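Local coordinates for D-3-phosphoglycerate dehydrogenase (Sulfolobus tokodaii, PDB 2EKL), which probably catalyses the NAD-dependent oxidation of D-3-phosphoglycerate to 3-phosphohydroxypyruvate, the step that commits this glycolytic intermediate to serine biosynthesis, at residues L41-I44 / G45-I49; K57-K60 / D61-E64. One frame throughout, in Å; residues are numbered along the deposited sequence.

Interaction 1: residues L41-I44 / G45-I49; sequences LNII and GNYDI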
loop_
_atom_site.group_PDB
_atom_site.type_symbol
_atom_site.label_atom_id
_atom_site.label_comp_id
_atom_site.label_asym_id
_atom_site.label_seq_id
_atom_site.Cartn_x
_atom_site.Cartn_y
_atom_site.Cartn_z
ATOM N N LEU A 41 -14.516 -30.161 29.118
ATOM C CA LEU A 41 -15.774 -30.268 29.841
ATOM C C LEU A 41 -15.604 -31.042 31.143
ATOM O O LEU A 41 -16.294 -30.775 32.126
ATOM C CB LEU A 41 -16.824 -30.966 28.975
ATOM C CG LEU A 41 -17.374 -30.179 27.786
ATOM C CD1 LEU A 41 -18.229 -31.093 26.922
ATOM C CD2 LEU A 41 -18.187 -28.994 28.285
ATOM N N ASN A 42 -14.683 -31.998 31.150
ATOM C CA ASN A 42 -14.456 -32.807 32.340
ATOM C C ASN A 42 -13.772 -32.055 33.476
ATOM O O ASN A 42 -13.977 -32.381 34.645
ATOM C CB ASN A 42 -13.620 -34.047 31.997
ATOM C CG ASN A 42 -14.338 -34.997 31.057
ATOM O OD1 ASN A 42 -15.502 -35.339 31.269
ATOM N ND2 ASN A 42 -13.641 -35.440 30.017
ATOM N N ILE A 43 -12.975 -31.042 33.145
ATOM C CA ILE A 43 -12.248 -30.310 34.178
ATOM C C ILE A 43 -12.547 -28.823 34.344
ATOM O O ILE A 43 -12.078 -28.210 35.302
ATOM C CB ILE A 43 -10.725 -30.445 33.972
ATOM C CG1 ILE A 43 -10.301 -29.705 32.699
ATOM C CG2 ILE A 43 -10.343 -31.916 33.875
ATOM C CD1 ILE A 43 -8.796 -29.638 32.503
ATOM N N ILE A 44 -13.318 -28.239 33.433
ATOM C CA ILE A 44 -13.604 -26.808 33.526
ATOM C C ILE A 44 -14.212 -26.389 34.867
ATOM O O ILE A 44 -14.019 -25.259 35.321
ATOM C CB ILE A 44 -14.531 -26.342 32.378
ATOM C CG1 ILE A 44 -14.679 -24.818 32.417
ATOM C CG2 ILE A 44 -15.893 -27.014 32.487
ATOM C CD1 ILE A 44 -13.357 -24.070 32.323
ATOM N N GLY A 45 -14.930 -27.306 35.504
ATOM C CA GLY A 45 -15.556 -26.993 36.775
ATOM C C GLY A 45 -14.601 -26.675 37.910
ATOM O O GLY A 45 -15.028 -26.187 38.954
ATOM N N ASN A 46 -13.311 -26.935 37.717
ATOM C CA ASN A 46 -12.331 -26.678 38.763
ATOM C C ASN A 46 -11.642 -25.323 38.653
ATOM O O ASN A 46 -10.771 -25.011 39.463
ATOM C CB ASN A 46 -11.238 -27.752 38.752
ATOM C CG ASN A 46 -11.791 -29.157 38.643
ATOM O OD1 ASN A 46 -12.743 -29.520 39.331
ATOM N ND2 ASN A 46 -11.179 -29.964 37.784
ATOM N N TYR A 47 -12.029 -24.510 37.676
ATOM C CA TYR A 47 -11.347 -23.234 37.481
ATOM C C TYR A 47 -12.147 -21.953 37.678
ATOM O O TYR A 47 -13.339 -21.890 37.382
ATOM C CB TYR A 47 -10.718 -23.217 36.086
ATOM C CG TYR A 47 -9.726 -24.337 35.862
ATOM C CD1 TYR A 47 -8.404 -24.221 36.287
ATOM C CD2 TYR A 47 -10.121 -25.528 35.254
ATOM C CE1 TYR A 47 -7.494 -25.266 36.110
ATOM C CE2 TYR A 47 -9.224 -26.577 35.075
ATOM C CZ TYR A 47 -7.917 -26.440 35.504
ATOM O OH TYR A 47 -7.037 -27.479 35.322
ATOM N N ASP A 48 -11.448 -20.933 38.165
ATOM C CA ASP A 48 -12.013 -19.608 38.411
ATOM C C ASP A 48 -11.807 -18.755 37.167
ATOM O O ASP A 48 -12.568 -17.821 36.898
ATOM C CB ASP A 48 -11.274 -18.928 39.563
ATOM C CG ASP A 48 -11.293 -19.743 40.829
ATOM O OD1 ASP A 48 -12.352 -19.780 41.490
ATOM O OD2 ASP A 48 -10.249 -20.348 41.154
ATOM N N ILE A 49 -10.760 -19.084 36.418
ATOM C CA ILE A 49 -10.402 -18.341 35.214
ATOM C C ILE A 49 -10.067 -19.270 34.050
ATOM O O ILE A 49 -9.431 -20.303 34.238
ATOM C CB ILE A 49 -9.147 -17.467 35.464
ATOM C CG1 ILE A 49 -9.378 -16.526 36.649
ATOM C CG2 ILE A 49 -8.800 -16.682 34.206
ATOM C CD1 ILE A 49 -8.123 -15.810 37.119
HETATM O O HOH W 1 -15.812 -30.010 35.201
HETATM O O HOH W 2 -15.453 -23.467 36.772
#
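Ile43 and Ile44 each offer a carbonyl to the residue three places on, making two overlapping type I turns where helix 37-43 gives way to strand 49-52 of a flavodoxin-like domain. The backbone bonds come first: Asn46 N reaches Ile43 O at 3.0 Å and Tyr47 N reaches Ile44 O at 3.2 Å.

The apolar contact is Ile43 against Tyr47. With CG anti to its carbonyl carbon (chi1 -59°), Tyr47 turns its ring back alongside Ile43, so that CE2 meets Ile43 CD1 at 4.0 Å while Ile44 O lies at the ring edge. Asn46 CB sits over one face, offset toward the rim. Beyond the turn, the Tyr47 hydroxyl bonds to Asp30. Cut back to an alanine, this position would probably leave Ile43 CD1 without its aromatic neighbour and the Asp30 carboxylate without this hydroxyl.

Water completes the polar set. One molecule takes the Gly45 N-H and donates to Leu41 O, bridging a helical spacing of four residues; a second donates to Ile44 O and to Tyr47 O, at 2.7 Å each.

Interaction 2: residues K57-K60 / D61-E64; sequences KVTK and DVIE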
loop_
_atom_site.group_PDB
_atom_site.type_symbol
_atom_site.label_atom_id
_atom_site.label_comp_id
_atom_site.label_asym_id
_atom_site.label_seq_id
_atom_site.Cartn_x
_atom_site.Cartn_y
_atom_site.Cartn_z
ATOM N N LYS A 57 -13.674 -23.259 21.960
ATOM C CA LYS A 57 -14.968 -22.590 21.932
ATOM C C LYS A 57 -15.622 -22.608 23.308
ATOM O O LYS A 57 -15.940 -23.672 23.841
ATOM C CB LYS A 57 -15.888 -23.267 20.913
ATOM C CG LYS A 57 -15.385 -23.190 19.476
ATOM C CD LYS A 57 -15.170 -21.743 19.041
ATOM C CE LYS A 57 -14.769 -21.653 17.576
ATOM N NZ LYS A 57 -13.510 -22.393 17.289
ATOM N N VAL A 58 -15.817 -21.425 23.879
ATOM C CA VAL A 58 -16.435 -21.302 25.193
ATOM C C VAL A 58 -17.942 -21.173 25.010
ATOM O O VAL A 58 -18.514 -20.093 25.157
ATOM C CB VAL A 58 -15.891 -20.071 25.952
ATOM C CG1 VAL A 58 -16.466 -20.022 27.360
ATOM C CG2 VAL A 58 -14.370 -20.133 26.006
ATOM N N THR A 59 -18.572 -22.295 24.680
ATOM C CA THR A 59 -20.007 -22.347 24.449
ATOM C C THR A 59 -20.825 -22.395 25.734
ATOM O O THR A 59 -20.281 -22.497 26.835
ATOM C CB THR A 59 -20.368 -23.562 23.581
ATOM O OG1 THR A 59 -19.827 -24.749 24.175
ATOM C CG2 THR A 59 -19.797 -23.402 22.182
ATOM N N LYS A 60 -22.142 -22.321 25.577
ATOM C CA LYS A 60 -23.066 -22.338 26.704
ATOM C C LYS A 60 -22.859 -23.523 27.642
ATOM O O LYS A 60 -22.825 -23.352 28.860
ATOM C CB LYS A 60 -24.507 -22.331 26.186
ATOM C CG LYS A 60 -25.573 -22.336 27.271
ATOM C CD LYS A 60 -26.966 -22.179 26.672
ATOM C CE LYS A 60 -27.256 -23.263 25.641
ATOM N NZ LYS A 60 -28.590 -23.094 24.999
ATOM N N ASP A 61 -22.716 -24.719 27.078
ATOM C CA ASP A 61 -22.527 -25.917 27.891
ATOM C C ASP A 61 -21.201 -25.895 28.647
ATOM O O ASP A 61 -21.090 -26.469 29.731
ATOM C CB ASP A 61 -22.608 -27.175 27.018
ATOM C CG ASP A 61 -21.374 -27.375 26.164
ATOM O OD1 ASP A 61 -21.000 -26.441 25.427
ATOM O OD2 ASP A 61 -20.782 -28.473 26.226
ATOM N N VAL A 62 -20.196 -25.236 28.078
ATOM C CA VAL A 62 -18.893 -25.144 28.730
ATOM C C VAL A 62 -19.006 -24.257 29.966
ATOM O O VAL A 62 -18.456 -24.571 31.024
ATOM C CB VAL A 62 -17.825 -24.546 27.787
ATOM C CG1 VAL A 62 -16.504 -24.389 28.531
ATOM C CG2 VAL A 62 -17.641 -25.441 26.573
ATOM N N ILE A 63 -19.724 -23.146 29.825
ATOM C CA ILE A 63 -19.916 -22.208 30.923
ATOM C C ILE A 63 -20.749 -22.832 32.040
ATOM O O ILE A 63 -20.466 -22.635 33.222
ATOM C CB ILE A 63 -20.613 -20.914 30.433
ATOM C CG1 ILE A 63 -19.668 -20.134 29.513
ATOM C CG2 ILE A 63 -21.031 -20.057 31.620
ATOM C CD1 ILE A 63 -20.283 -18.888 28.901
ATOM N N GLU A 64 -21.775 -23.586 31.659
ATOM C CA GLU A 64 -22.642 -24.232 32.638
ATOM C C GLU A 64 -21.830 -25.204 33.487
ATOM O O GLU A 64 -22.014 -25.287 34.701
ATOM C CB GLU A 64 -23.774 -24.980 31.932
ATOM C CG GLU A 64 -24.663 -24.085 31.079
ATOM C CD GLU A 64 -25.800 -24.843 30.420
ATOM O OE1 GLU A 64 -25.524 -25.794 29.657
ATOM O OE2 GLU A 64 -26.972 -24.483 30.665
#
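Thr59 and Asp61 run side by side and point the same way, their oxygens meeting where helix 60-65 begins. Thr59 OG1 stands between its own backbone N and carbonyl carbon (chi1 54°), and Asp61 CG takes the corresponding position on its residue, which turns the carboxylate back along the chain. The hydroxyl donates to the carboxylate, but the modelled 2.4 Å from Thr59 OG1 to Asp61 OD1 is so short that the exact length is doubtful. A carboxylate in the first turn is likely to suit the positive end of the helix dipole.

Val62 comes to Thr59 at about a right angle. Its CG2 packs 3.3 Å from Thr59 OG1 and also reaches back toward Lys57 O. Val58 and Ile63 likewise cross nearly perpendicularly, on the buried side, with the two CG1 atoms 3.9 Å apart; Ile63 goes on to touch Glu86 and Ala87 of helix 84-89.

Lys60 and Glu64, one turn apart, lie alongside each other with the same heading. This is contact through the chains rather than the charges: Lys60 CG is 4.0 Å from Glu64 CD, whereas Lys60 NZ and Glu64 OE2 remain 6.1 Å apart, too far for a salt bridge.

The backbone bonds of the first helical turn set the spacing of these side chains. Thr59 O receives Ile63 N at 3.1 Å, together with a weak bond from Val62 N, and Glu64 N bonds to Lys60 O in the next helical step. Just before, Val58 centres an inverse gamma turn closed by a weak bond from Thr59 N to Lys57 O. The whole is a helix N-terminus, with Thr59 in the N-cap position though its hydroxyl makes no capping bond, on the strand-to-helix connection of an alpha/beta domain.

In the fold
The two contacts come in series along the chain: interaction 1 covers the exit from helix 37-43 into strand 49-52, and interaction 2 the entry into helix 60-65 that follows this strand. Their centres are 11 Å apart, and they touch: Leu41 CD2, on helix 37-43, packs 3.4 Å from Asp61 OD2 and also against Val62, while Ile44 CG2 approaches Val62 O. Strand 49-52 is the middle member of a five-stranded parallel sheet, between strands 7-10 and 71-74, so the helix exit and the helix entry both belong to the alpha/beta connections of one domain. Both lie away from the residues that bind NAD, and what they contribute here is structural packing.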